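Local coordinates for protein methyltransferase (Streptomyces avermitilis, PDB 3GIW) that is of unknown function but is probably an S-adenosylmethionine-dependent methyltransferase of the Rossmann-like class, able to bind S-adenosyl-L-homocysteine, at residues R50-L55 against G211-E216; T202-P207 against L226-E231; L55-R60 against E265-Y270; M198-A203 against E234-L239. One frame throughout, in Å; residues are numbered along the deposited sequence. Where two conformers were deposited one is given.

Contact 1: residues R50-L55 against G211-E216; sequences REWPAL and GRVARE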
loop_
_atom_site.group_PDB
_atom_site.type_symbol
_atom_site.label_atom_id
_atom_site.label_comp_id
_atom_site.label_asym_id
_atom_site.label_seq_id
_atom_site.Cartn_x
_atom_site.Cartn_y
_atom_site.Cartn_z
ATOM N N ARG A 50 2.050 13.550 -18.461
ATOM C CA ARG A 50 1.553 14.361 -19.572
ATOM C C ARG A 50 0.026 14.248 -19.664
ATOM O O ARG A 50 -0.661 15.221 -19.979
ATOM C CB ARG A 50 2.231 13.982 -20.900
ATOM C CG ARG A 50 3.650 14.539 -21.058
ATOM C CD ARG A 50 4.336 13.996 -22.321
ATOM N NE ARG A 50 5.714 14.464 -22.422
ATOM C CZ ARG A 50 6.540 14.111 -23.401
ATOM N NH1 ARG A 50 6.121 13.278 -24.352
ATOM N NH2 ARG A 50 7.783 14.602 -23.448
ATOM N N GLU A 51 -0.501 13.053 -19.415
ATOM C CA GLU A 51 -1.956 12.833 -19.414
ATOM C C GLU A 51 -2.635 13.408 -18.168
ATOM O O GLU A 51 -3.757 13.911 -18.240
ATOM C CB GLU A 51 -2.276 11.326 -19.525
ATOM C CG GLU A 51 -1.767 10.683 -20.810
ATOM C CD GLU A 51 -2.483 11.167 -22.060
ATOM O OE1 GLU A 51 -3.598 11.711 -21.973
ATOM O OE2 GLU A 51 -1.930 10.974 -23.157
ATOM N N TRP A 52 -1.950 13.333 -17.024
ATOM C CA TRP A 52 -2.521 13.764 -15.749
ATOM C C TRP A 52 -1.449 14.464 -14.934
ATOM O O TRP A 52 -0.678 13.824 -14.196
ATOM C CB TRP A 52 -3.093 12.568 -14.975
ATOM C CG TRP A 52 -3.906 12.924 -13.769
ATOM C CD1 TRP A 52 -4.733 13.996 -13.601
ATOM C CD2 TRP A 52 -3.985 12.168 -12.559
ATOM N NE1 TRP A 52 -5.338 13.937 -12.379
ATOM C CE2 TRP A 52 -4.880 12.834 -11.702
ATOM C CE3 TRP A 52 -3.374 11.000 -12.125
ATOM C CZ2 TRP A 52 -5.192 12.349 -10.424
ATOM C CZ3 TRP A 52 -3.648 10.528 -10.849
ATOM C CH2 TRP A 52 -4.562 11.201 -10.015
ATOM N N PRO A 53 -1.361 15.790 -15.086
ATOM C CA PRO A 53 -0.334 16.553 -14.360
ATOM C C PRO A 53 -0.303 16.366 -12.852
ATOM O O PRO A 53 0.778 16.504 -12.249
ATOM C CB PRO A 53 -0.596 18.009 -14.773
ATOM C CG PRO A 53 -1.201 17.855 -16.185
ATOM C CD PRO A 53 -2.082 16.627 -16.084
ATOM N N ALA A 54 -1.442 16.033 -12.254
ATOM C CA ALA A 54 -1.517 15.772 -10.810
ATOM C C ALA A 54 -0.927 14.445 -10.360
ATOM O O ALA A 54 -0.894 14.178 -9.145
ATOM C CB ALA A 54 -2.974 15.888 -10.270
ATOM N N LEU A 55 -0.450 13.612 -11.288
ATOM C CA LEU A 55 0.090 12.303 -10.875
ATOM C C LEU A 55 1.039 12.367 -9.640
ATOM O O LEU A 55 0.895 11.566 -8.703
ATOM C CB LEU A 55 0.705 11.528 -12.069
ATOM C CG LEU A 55 1.194 10.124 -11.748
ATOM C CD1 LEU A 55 0.042 9.207 -11.390
ATOM C CD2 LEU A 55 2.013 9.580 -12.928
ATOM N N GLY A 211 -8.449 7.745 -16.448
ATOM C CA GLY A 211 -8.636 6.693 -17.466
ATOM C C GLY A 211 -7.484 6.593 -18.434
ATOM O O GLY A 211 -7.040 5.489 -18.769
ATOM N N ARG A 212 -7.005 7.727 -18.936
ATOM C CA ARG A 212 -5.866 7.725 -19.841
ATOM C C ARG A 212 -4.607 7.159 -19.164
ATOM O O ARG A 212 -3.858 6.380 -19.785
ATOM C CB ARG A 212 -5.618 9.145 -20.395
ATOM C CG ARG A 212 -6.669 9.622 -21.400
ATOM C CD ARG A 212 -6.452 8.958 -22.735
ATOM N NE ARG A 212 -5.252 9.494 -23.382
ATOM C CZ ARG A 212 -4.864 9.220 -24.629
ATOM N NH1 ARG A 212 -5.592 8.431 -25.415
ATOM N NH2 ARG A 212 -3.753 9.760 -25.113
ATOM N N VAL A 213 -4.400 7.532 -17.899
ATOM C CA VAL A 213 -3.253 6.981 -17.130
ATOM C C VAL A 213 -3.383 5.456 -17.021
ATOM O O VAL A 213 -2.443 4.725 -17.287
ATOM C CB VAL A 213 -3.102 7.649 -15.744
ATOM C CG1 VAL A 213 -2.094 6.876 -14.836
ATOM C CG2 VAL A 213 -2.629 9.104 -15.925
ATOM N N ALA A 214 -4.580 4.982 -16.704
ATOM C CA ALA A 214 -4.798 3.534 -16.581
ATOM C C ALA A 214 -4.500 2.828 -17.896
ATOM O O ALA A 214 -3.925 1.732 -17.911
ATOM C CB ALA A 214 -6.217 3.246 -16.098
ATOM N N ARG A 215 -4.872 3.447 -19.020
ATOM C CA ARG A 215 -4.603 2.857 -20.313
ATOM C C ARG A 215 -3.105 2.875 -20.665
ATOM O O ARG A 215 -2.644 1.943 -21.356
ATOM C CB ARG A 215 -5.498 3.462 -21.391
ATOM C CG ARG A 215 -6.986 3.142 -21.100
ATOM C CD ARG A 215 -7.942 3.487 -22.208
ATOM N NE ARG A 215 -8.186 4.917 -22.409
ATOM C CZ ARG A 215 -9.084 5.638 -21.724
ATOM N NH1 ARG A 215 -9.775 5.126 -20.719
ATOM N NH2 ARG A 215 -9.255 6.907 -22.056
ATOM N N GLU A 216 -2.343 3.854 -20.152
ATOM C CA GLU A 216 -0.884 3.813 -20.299
ATOM C C GLU A 216 -0.283 2.647 -19.511
ATOM O O GLU A 216 0.643 1.980 -19.981
ATOM C CB GLU A 216 -0.261 5.133 -19.838
ATOM C CG GLU A 216 -0.623 6.373 -20.660
ATOM C CD GLU A 216 -0.103 6.349 -22.075
ATOM O OE1 GLU A 216 0.974 5.780 -22.290
ATOM O OE2 GLU A 216 -0.796 6.895 -22.971
HETATM O O HOH W 1 -0.131 9.281 -23.899
#
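Glu51, on the last turn of helix 39-51, reaches across to Arg212 of helix 207-219 and meets it along its whole length. Its CB lies 4.1 Å from Arg212 CB, and CG keeps a similar distance from the same atom. A bend at chi2 (-68°) sets CD 3.5 Å from Arg212 NE. At the tip the guanidinium grips the carboxylate side-on: Arg212 NE donates to Glu51 OE1 at 3.1 Å, nearly straight at 169°, and Arg212 NH2 donates to Glu51 OE2 at 2.9 Å. Both oxygens lie close to the guanidinium plane, yet both are met from above the carboxylate plane, because the two planes stand 64° apart. Glu51 OE2 also accepts from a water, 2.6 Å away, that donates equally to Glu216 OE2; Glu216 has its own salt bridge to Arg220. Beneath this polar layer, Trp52 CB packs on Val213 CG2 at 3.6 Å. An alanine in place of Glu51 would probably leave Arg212 without this carboxylate and its guanidinium freer to turn. The chemistry implies a charged seam beside an apolar contact, where the repulsion between the two acids is probably eased by Arg212, Arg220 and the shared water.

Contact 2: residues T202-P207 against L226-E231; sequences TAEFAP and LRTHAE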
loop_
_atom_site.group_PDB
_atom_site.type_symbol
_atom_site.label_atom_id
_atom_site.label_comp_id
_atom_site.label_asym_id
_atom_site.label_seq_id
_atom_site.Cartn_x
_atom_site.Cartn_y
_atom_site.Cartn_z
ATOM N N THR A 202 -9.212 4.809 -7.877
ATOM C CA THR A 202 -10.528 5.155 -8.422
ATOM C C THR A 202 -10.384 6.175 -9.570
ATOM O O THR A 202 -9.481 6.998 -9.536
ATOM C CB THR A 202 -11.465 5.732 -7.348
ATOM O OG1 THR A 202 -12.720 6.101 -7.943
ATOM C CG2 THR A 202 -10.844 6.949 -6.650
ATOM N N ALA A 203 -11.253 6.079 -10.572
ATOM C CA ALA A 203 -11.377 7.097 -11.633
ATOM C C ALA A 203 -12.502 8.098 -11.434
ATOM O O ALA A 203 -12.720 8.954 -12.298
ATOM C CB ALA A 203 -11.534 6.445 -13.004
ATOM N N GLU A 204 -13.229 8.010 -10.328
ATOM C CA GLU A 204 -14.459 8.788 -10.206
ATOM C C GLU A 204 -14.241 10.300 -10.247
ATOM O O GLU A 204 -15.102 11.028 -10.739
ATOM C CB GLU A 204 -15.223 8.396 -8.940
ATOM C CG GLU A 204 -15.671 6.932 -8.898
ATOM C CD GLU A 204 -16.772 6.707 -7.892
ATOM O OE1 GLU A 204 -17.975 6.906 -8.213
ATOM O OE2 GLU A 204 -16.421 6.319 -6.766
ATOM N N PHE A 205 -13.108 10.769 -9.725
ATOM C CA PHE A 205 -12.852 12.213 -9.541
ATOM C C PHE A 205 -12.175 12.889 -10.727
ATOM O O PHE A 205 -12.180 14.101 -10.807
ATOM C CB PHE A 205 -12.051 12.411 -8.250
ATOM C CG PHE A 205 -12.774 11.892 -7.041
ATOM C CD1 PHE A 205 -13.759 12.646 -6.438
ATOM C CD2 PHE A 205 -12.536 10.616 -6.544
ATOM C CE1 PHE A 205 -14.444 12.145 -5.322
ATOM C CE2 PHE A 205 -13.230 10.136 -5.470
ATOM C CZ PHE A 205 -14.163 10.908 -4.846
ATOM N N ALA A 206 -11.631 12.121 -11.647
ATOM C CA ALA A 206 -11.032 12.674 -12.880
ATOM C C ALA A 206 -11.080 11.640 -13.997
ATOM O O ALA A 206 -10.055 11.093 -14.379
ATOM C CB ALA A 206 -9.607 13.194 -12.623
ATOM N N PRO A 207 -12.293 11.319 -14.469
ATOM C CA PRO A 207 -12.438 10.160 -15.345
ATOM C C PRO A 207 -11.553 10.166 -16.568
ATOM O O PRO A 207 -10.940 9.146 -16.887
ATOM C CB PRO A 207 -13.935 10.173 -15.707
ATOM C CG PRO A 207 -14.602 10.883 -14.592
ATOM C CD PRO A 207 -13.604 11.886 -14.094
ATOM N N LEU A 226 -9.681 0.000 -11.599
ATOM C CA LEU A 226 -10.109 1.138 -10.789
ATOM C C LEU A 226 -11.536 0.926 -10.336
ATOM O O LEU A 226 -12.358 0.387 -11.087
ATOM C CB LEU A 226 -9.883 2.458 -11.568
ATOM C CG LEU A 226 -8.426 2.688 -11.986
ATOM C CD1 LEU A 226 -8.388 3.973 -12.793
ATOM C CD2 LEU A 226 -7.431 2.729 -10.807
ATOM N N ARG A 227 -11.819 1.344 -9.108
ATOM C CA ARG A 227 -13.064 1.026 -8.430
ATOM C C ARG A 227 -13.878 2.240 -7.985
ATOM O O ARG A 227 -13.302 3.302 -7.671
ATOM C CB ARG A 227 -12.738 0.146 -7.215
ATOM C CG ARG A 227 -12.331 -1.247 -7.579
ATOM C CD ARG A 227 -11.912 -2.104 -6.373
ATOM N NE ARG A 227 -11.652 -3.485 -6.818
ATOM C CZ ARG A 227 -10.488 -3.928 -7.290
ATOM N NH1 ARG A 227 -9.425 -3.165 -7.362
ATOM N NH2 ARG A 227 -10.379 -5.203 -7.660
ATOM N N THR A 228 -15.193 2.066 -7.953
ATOM C CA THR A 228 -16.080 3.052 -7.348
ATOM C C THR A 228 -16.069 2.950 -5.819
ATOM O O THR A 228 -15.575 1.968 -5.256
ATOM C CB THR A 228 -17.504 2.848 -7.841
ATOM O OG1 THR A 228 -17.947 1.559 -7.376
ATOM C CG2 THR A 228 -17.588 2.980 -9.396
ATOM N N HIS A 229 -16.670 3.926 -5.151
ATOM C CA HIS A 229 -16.827 3.842 -3.702
ATOM C C HIS A 229 -17.569 2.546 -3.277
ATOM O O HIS A 229 -17.159 1.855 -2.339
ATOM C CB HIS A 229 -17.537 5.116 -3.181
ATOM C CG HIS A 229 -17.542 5.230 -1.693
ATOM N ND1 HIS A 229 -18.463 4.575 -0.907
ATOM C CD2 HIS A 229 -16.727 5.898 -0.844
ATOM C CE1 HIS A 229 -18.209 4.836 0.367
ATOM N NE2 HIS A 229 -17.173 5.644 0.428
ATOM N N ALA A 230 -18.667 2.227 -3.987
ATOM C CA ALA A 230 -19.420 0.994 -3.695
ATOM C C ALA A 230 -18.559 -0.260 -3.809
ATOM O O ALA A 230 -18.664 -1.164 -2.981
ATOM C CB ALA A 230 -20.648 0.843 -4.583
ATOM N N GLU A 231 -17.696 -0.327 -4.820
ATOM C CA GLU A 231 -16.790 -1.442 -4.969
ATOM C C GLU A 231 -15.720 -1.468 -3.882
ATOM O O GLU A 231 -15.347 -2.556 -3.396
ATOM C CB GLU A 231 -16.164 -1.392 -6.360
ATOM C CG GLU A 231 -17.181 -1.737 -7.471
ATOM C CD GLU A 231 -16.662 -1.493 -8.864
ATOM O OE1 GLU A 231 -15.835 -0.577 -9.088
ATOM O OE2 GLU A 231 -17.084 -2.255 -9.749
#
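Arg227 O and Thr202 OG1 make one of the two hydrogen bonds between the segments, the hydroxyl donating to the carbonyl over 2.9 Å with a C=O...donor angle of 154°. Thr202 OG1 is used twice, since it also accepts from Glu204 N at 3.1 Å and so closes an ST turn. The hydroxyl stands anti to the backbone N (chi1 178°), within reach of Arg227. Farther along, Glu204, in the one of its two conformers described, extends its chain obliquely across Thr228, and Glu204 OE2 takes the amide of His229 at 2.9 Å from above the carboxylate plane, a bent bond of 142°. In this conformer that oxygen is shared with the hydroxyl of Tyr270. On the apolar side Leu226 CD1 rests 4.0 Å from Ala203 CB, and both residues pack on Val210 of helix 207-219. Thr228 is the N-cap of helix 229-234: its OG1 accepts from Glu231 N at 3.2 Å, while Glu231 OE1 receives Thr228 N at 2.9 Å. The reciprocal pair is a capping box, and the glutamate from the loop after strand 195-201 takes up a first-turn amide of the same helix, joining that loop to the helix start in the Rossmann-like fold.

Contact 3: residues L55-R60 against E265-Y270; sequences LPVHMR and EDIAMY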
loop_
_atom_site.group_PDB
_atom_site.type_symbol
_atom_site.label_atom_id
_atom_site.label_comp_id
_atom_site.label_asym_id
_atom_site.label_seq_id
_atom_site.Cartn_x
_atom_site.Cartn_y
_atom_site.Cartn_z
ATOM N N LEU A 55 -0.450 13.612 -11.288
ATOM C CA LEU A 55 0.090 12.303 -10.875
ATOM C C LEU A 55 1.039 12.367 -9.640
ATOM O O LEU A 55 0.895 11.566 -8.703
ATOM C CB LEU A 55 0.705 11.528 -12.069
ATOM C CG LEU A 55 1.194 10.124 -11.748
ATOM C CD1 LEU A 55 0.042 9.207 -11.390
ATOM C CD2 LEU A 55 2.013 9.580 -12.928
ATOM N N PRO A 56 2.024 13.291 -9.630
ATOM C CA PRO A 56 2.914 13.357 -8.439
ATOM C C PRO A 56 2.192 13.764 -7.152
ATOM O O PRO A 56 2.585 13.341 -6.090
ATOM C CB PRO A 56 4.014 14.355 -8.829
ATOM C CG PRO A 56 3.834 14.601 -10.330
ATOM C CD PRO A 56 2.423 14.219 -10.700
ATOM N N VAL A 57 1.181 14.639 -7.243
ATOM C CA VAL A 57 0.404 15.053 -6.071
ATOM C C VAL A 57 -0.332 13.823 -5.520
ATOM O O VAL A 57 -0.309 13.552 -4.321
ATOM C CB VAL A 57 -0.586 16.195 -6.458
ATOM C CG1 VAL A 57 -1.614 16.421 -5.365
ATOM C CG2 VAL A 57 0.198 17.511 -6.756
ATOM N N HIS A 58 -0.936 13.058 -6.417
ATOM C CA HIS A 58 -1.618 11.800 -6.058
ATOM C C HIS A 58 -0.682 10.791 -5.372
ATOM O O HIS A 58 -0.993 10.237 -4.313
ATOM C CB HIS A 58 -2.272 11.229 -7.347
ATOM C CG HIS A 58 -2.582 9.762 -7.340
ATOM N ND1 HIS A 58 -3.776 9.249 -6.859
ATOM C CD2 HIS A 58 -1.890 8.715 -7.846
ATOM C CE1 HIS A 58 -3.763 7.941 -7.044
ATOM N NE2 HIS A 58 -2.631 7.583 -7.619
HETATM N N MSE A 59 0.498 10.576 -5.947
HETATM C CA MSE A 59 1.407 9.552 -5.434
HETATM C C MSE A 59 2.002 10.014 -4.085
HETATM O O MSE A 59 2.089 9.215 -3.144
HETATM C CB MSE A 59 2.444 9.200 -6.513
HETATM C CG MSE A 59 1.838 8.398 -7.653
HETATM SE SE MSE A 59 3.130 7.792 -8.906
HETATM C CE MSE A 59 2.184 6.236 -9.561
ATOM N N ARG A 60 2.360 11.293 -3.953
ATOM C CA ARG A 60 2.836 11.807 -2.686
ATOM C C ARG A 60 1.727 11.734 -1.601
ATOM O O ARG A 60 1.997 11.365 -0.436
ATOM C CB ARG A 60 3.401 13.205 -2.911
ATOM C CG ARG A 60 4.705 13.185 -3.746
ATOM C CD ARG A 60 5.186 14.565 -4.227
ATOM N NE ARG A 60 6.646 14.707 -4.095
ATOM C CZ ARG A 60 7.563 14.558 -5.056
ATOM N NH1 ARG A 60 7.240 14.246 -6.306
ATOM N NH2 ARG A 60 8.847 14.723 -4.759
ATOM N N GLU A 265 -10.012 16.438 -7.848
ATOM C CA GLU A 265 -9.641 15.787 -9.078
ATOM C C GLU A 265 -8.165 15.374 -9.103
ATOM O O GLU A 265 -7.776 14.575 -9.933
ATOM C CB GLU A 265 -9.916 16.650 -10.301
ATOM C CG GLU A 265 -9.169 17.986 -10.371
ATOM C CD GLU A 265 -9.283 18.569 -11.758
ATOM O OE1 GLU A 265 -8.524 18.071 -12.654
ATOM O OE2 GLU A 265 -10.153 19.457 -11.983
ATOM N N ASP A 266 -7.363 15.926 -8.180
ATOM C CA ASP A 266 -5.915 15.630 -8.113
ATOM C C ASP A 266 -5.573 14.359 -7.321
ATOM O O ASP A 266 -4.399 14.035 -7.181
ATOM C CB ASP A 266 -5.136 16.831 -7.522
ATOM C CG ASP A 266 -5.306 18.096 -8.322
ATOM O OD1 ASP A 266 -5.486 18.023 -9.547
ATOM O OD2 ASP A 266 -5.271 19.192 -7.682
ATOM N N ILE A 267 -6.579 13.664 -6.795
ATOM C CA ILE A 267 -6.391 12.523 -5.886
ATOM C C ILE A 267 -7.255 11.369 -6.428
ATOM O O ILE A 267 -8.475 11.521 -6.538
ATOM C CB ILE A 267 -6.796 12.909 -4.412
ATOM C CG1 ILE A 267 -5.924 14.043 -3.879
ATOM C CG2 ILE A 267 -6.772 11.660 -3.485
ATOM C CD1 ILE A 267 -4.440 13.691 -3.741
ATOM N N ALA A 268 -6.646 10.231 -6.712
ATOM C CA ALA A 268 -7.357 9.085 -7.295
ATOM C C ALA A 268 -7.235 7.845 -6.403
ATOM O O ALA A 268 -7.242 6.713 -6.920
ATOM C CB ALA A 268 -6.866 8.783 -8.754
HETATM N N MSE A 269 -7.086 8.033 -5.084
HETATM C CA MSE A 269 -7.082 6.941 -4.110
HETATM C C MSE A 269 -8.121 7.189 -3.061
HETATM O O MSE A 269 -8.146 8.265 -2.471
HETATM C CB MSE A 269 -5.786 6.821 -3.296
HETATM C CG MSE A 269 -4.616 6.345 -3.936
HETATM SE SE MSE A 269 -4.661 4.549 -4.624
HETATM C CE MSE A 269 -2.787 4.604 -4.951
ATOM N N TYR A 270 -8.933 6.181 -2.788
ATOM C CA TYR A 270 -9.662 6.072 -1.527
ATOM C C TYR A 270 -8.748 5.474 -0.472
ATOM O O TYR A 270 -7.917 4.611 -0.781
ATOM C CB TYR A 270 -10.881 5.166 -1.668
ATOM C CG TYR A 270 -12.007 5.737 -2.482
ATOM C CD1 TYR A 270 -12.678 6.884 -2.092
ATOM C CD2 TYR A 270 -12.445 5.093 -3.635
ATOM C CE1 TYR A 270 -13.732 7.382 -2.822
ATOM C CE2 TYR A 270 -13.513 5.605 -4.387
ATOM C CZ TYR A 270 -14.138 6.754 -3.977
ATOM O OH TYR A 270 -15.211 7.315 -4.670
#
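His58 of helix 55-75 makes the one hydrogen bond across this contact, accepting the amide of Ala268 at ND1 over 3.0 Å with an N-H...acceptor angle of 151°. The donor is tilted 24° from the ring plane. On the way to this amide, chi1 (159°) sets CG anti to the backbone N. The other ring nitrogen, NE2, is hydrogen-bonded to an unidentified ligand, probably from the crystallisation liquor. A second kind of contact is sulfur-aromatic in type: SE of Met269, a selenomethionine, lies obliquely to the His58 ring, a long 5.2 Å from its centroid. The rest is van der Waals packing. Ala268 CB touches His58 CE1 at 3.6 Å, and Met269 CG meets the same carbon at 3.6 Å, its side chain crossing that of His58 at about a right angle. Nearer the backbone, His58 CB lies 3.5 Å from Asp266 O, a buried carbonyl with no partner in the model, and Val57 CG1 meets Ile267 CD1 at 4.3 Å. An alanine at His58 would probably leave the Ala268 amide without its acceptor and open a gap beside Met269. The contact lays the first turns of helix 55-75 against the run into strand 269-275, with the ring of Trp52 meeting that of His58 and Val210 of helix 207-219 touching Ala268.

Contact 4: residues M198-A203 against E234-L239; sequences MSIGTA and EFFEGL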
loop_
_atom_site.group_PDB
_atom_site.type_symbol
_atom_site.label_atom_id
_atom_site.label_comp_id
_atom_site.label_asym_id
_atom_site.label_seq_id
_atom_site.Cartn_x
_atom_site.Cartn_y
_atom_site.Cartn_z
HETATM N N MSE A 198 -6.245 0.025 3.737
HETATM C CA MSE A 198 -6.053 -0.014 2.303
HETATM C C MSE A 198 -6.116 1.362 1.663
HETATM O O MSE A 198 -6.835 2.244 2.079
HETATM C CB MSE A 198 -7.134 -0.866 1.616
HETATM C CG MSE A 198 -7.270 -2.303 2.163
HETATM SE SE MSE A 198 -8.546 -3.331 1.096
HETATM C CE MSE A 198 -7.528 -3.416 -0.541
ATOM N N SER A 199 -5.399 1.505 0.551
ATOM C CA SER A 199 -5.684 2.579 -0.420
ATOM C C SER A 199 -6.076 1.905 -1.735
ATOM O O SER A 199 -5.401 0.939 -2.192
ATOM C CB SER A 199 -4.556 3.577 -0.570
ATOM O OG SER A 199 -3.400 2.995 -1.095
ATOM N N ILE A 200 -7.141 2.399 -2.362
ATOM C CA ILE A 200 -7.798 1.786 -3.502
ATOM C C ILE A 200 -7.976 2.809 -4.642
ATOM O O ILE A 200 -8.607 3.859 -4.457
ATOM C CB ILE A 200 -9.191 1.247 -3.064
ATOM C CG1 ILE A 200 -9.039 0.167 -1.969
ATOM C CG2 ILE A 200 -9.995 0.642 -4.230
ATOM C CD1 ILE A 200 -10.326 -0.236 -1.249
ATOM N N GLY A 201 -7.416 2.487 -5.810
ATOM C CA GLY A 201 -7.442 3.416 -6.948
ATOM C C GLY A 201 -8.864 3.580 -7.502
ATOM O O GLY A 201 -9.663 2.606 -7.550
ATOM N N THR A 202 -9.212 4.809 -7.877
ATOM C CA THR A 202 -10.528 5.155 -8.422
ATOM C C THR A 202 -10.384 6.175 -9.570
ATOM O O THR A 202 -9.481 6.998 -9.536
ATOM C CB THR A 202 -11.465 5.732 -7.348
ATOM O OG1 THR A 202 -12.720 6.101 -7.943
ATOM C CG2 THR A 202 -10.844 6.949 -6.650
ATOM N N ALA A 203 -11.253 6.079 -10.572
ATOM C CA ALA A 203 -11.377 7.097 -11.633
ATOM C C ALA A 203 -12.502 8.098 -11.434
ATOM O O ALA A 203 -12.720 8.954 -12.298
ATOM C CB ALA A 203 -11.534 6.445 -13.004
ATOM N N GLU A 234 -16.816 -3.211 -0.615
ATOM C CA GLU A 234 -16.836 -4.679 -0.552
ATOM C C GLU A 234 -15.674 -5.242 0.283
ATOM O O GLU A 234 -15.816 -6.267 0.981
ATOM C CB GLU A 234 -16.796 -5.323 -1.942
ATOM C CG GLU A 234 -17.296 -6.767 -1.905
ATOM C CD GLU A 234 -17.307 -7.462 -3.250
ATOM O OE1 GLU A 234 -17.016 -6.802 -4.275
ATOM O OE2 GLU A 234 -17.682 -8.687 -3.259
ATOM N N PHE A 235 -14.503 -4.632 0.193
ATOM C CA PHE A 235 -13.363 -5.076 1.007
ATOM C C PHE A 235 -13.607 -4.989 2.525
ATOM O O PHE A 235 -12.952 -5.698 3.277
ATOM C CB PHE A 235 -12.084 -4.267 0.673
ATOM C CG PHE A 235 -11.543 -4.492 -0.717
ATOM C CD1 PHE A 235 -10.662 -5.516 -0.975
ATOM C CD2 PHE A 235 -11.928 -3.676 -1.750
ATOM C CE1 PHE A 235 -10.171 -5.730 -2.260
ATOM C CE2 PHE A 235 -11.448 -3.890 -3.047
ATOM C CZ PHE A 235 -10.575 -4.898 -3.298
ATOM N N PHE A 236 -14.502 -4.108 2.967
ATOM C CA PHE A 236 -14.635 -3.809 4.387
ATOM C C PHE A 236 -15.940 -4.357 4.997
ATOM O O PHE A 236 -16.253 -4.101 6.171
ATOM C CB PHE A 236 -14.491 -2.296 4.582
ATOM C CG PHE A 236 -13.131 -1.798 4.266
ATOM C CD1 PHE A 236 -12.137 -1.863 5.203
ATOM C CD2 PHE A 236 -12.826 -1.266 3.010
ATOM C CE1 PHE A 236 -10.863 -1.396 4.933
ATOM C CE2 PHE A 236 -11.543 -0.811 2.747
ATOM C CZ PHE A 236 -10.559 -0.883 3.714
ATOM N N GLU A 237 -16.708 -5.105 4.215
ATOM C CA GLU A 237 -17.945 -5.736 4.723
ATOM C C GLU A 237 -17.670 -6.643 5.911
ATOM O O GLU A 237 -16.754 -7.438 5.885
ATOM C CB GLU A 237 -18.655 -6.513 3.616
ATOM C CG GLU A 237 -19.310 -5.615 2.585
ATOM C CD GLU A 237 -20.549 -4.860 3.096
ATOM O OE1 GLU A 237 -21.220 -5.364 4.028
ATOM O OE2 GLU A 237 -20.878 -3.776 2.537
ATOM N N GLY A 238 -18.459 -6.499 6.974
ATOM C CA GLY A 238 -18.219 -7.278 8.184
ATOM C C GLY A 238 -17.157 -6.721 9.114
ATOM O O GLY A 238 -16.942 -7.270 10.185
ATOM N N LEU A 239 -16.444 -5.677 8.686
ATOM C CA LEU A 239 -15.449 -4.967 9.502
ATOM C C LEU A 239 -15.988 -3.638 10.009
ATOM O O LEU A 239 -16.981 -3.110 9.483
ATOM C CB LEU A 239 -14.156 -4.727 8.687
ATOM C CG LEU A 239 -13.550 -5.951 8.016
ATOM C CD1 LEU A 239 -12.255 -5.633 7.239
ATOM C CD2 LEU A 239 -13.286 -7.039 9.042
#
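Met198, a selenomethionine, lies against two phenylalanines in a pair of Met-aromatic contacts, its tip on Phe235 and its CB and CG beside Phe236, part of the apolar packing of the Rossmann-like sheet on one of its sides. Its CE lies over one face of the Phe235 ring, 4.0 Å from the centroid and 21° off the normal, a CH-pi contact displaced toward the rim. The selenium comes obliquely to the same ring, with SE 3.7 Å from Phe235 CD1, and also lies obliquely to the Phe236 ring, 4.8 Å from its centroid. A bend at chi3 (67°) turns CE onto Phe235, whose side chain runs at about a right angle to that of Met198. Phe236 instead slides past the selenomethionine in the opposite direction, bringing CZ to 3.9 Å from Met198 CG. Two residues along strand 195-201, Ile200 points from the same side of the sheet and meets both rings through CD1.

The two phenylalanines sit in successive positions of a type I turn from Glu234 to Glu237, which puts both rings against the strand. Farther out, Arg184 of helix 179-187 donates to Phe235 O and Glu237 O, holding this turn, while Val170 touches Met198, Ile200 and Phe235. Phe236 also packs on Ala272 and Ala274 of strand 269-275. Ile200 CD1 stands 3.8 Å from Phe235 CD2 and lies at the edge of the Phe236 ring, near its plane.

Contacts 1, 2 and 3 gather at one end of the sheet, their centres 11 to 14 Å apart; contact 4 is 11 Å from contact 2 but 17 and 22 Å from contacts 3 and 1. Contacts 1 and 3 share Leu55, where helix 55-75 begins; contacts 2 and 4 share Thr202 and Ala203. Strands 195-201 and 269-275 are neighbours, so contacts 3 and 4 reach the same sheet. Contacts 2 and 4 are nested within the chain loop closed by contact 3; contact 1 alternates with the others. Contact 1 joins two helices; contacts 2 and 4 link strand 195-201 and its loop to the region of helix 229-234. Contact 3 ties an N-terminal helix to a C-terminal strand beside Asn62 and Tyr28, which bind S-adenosyl-L-homocysteine.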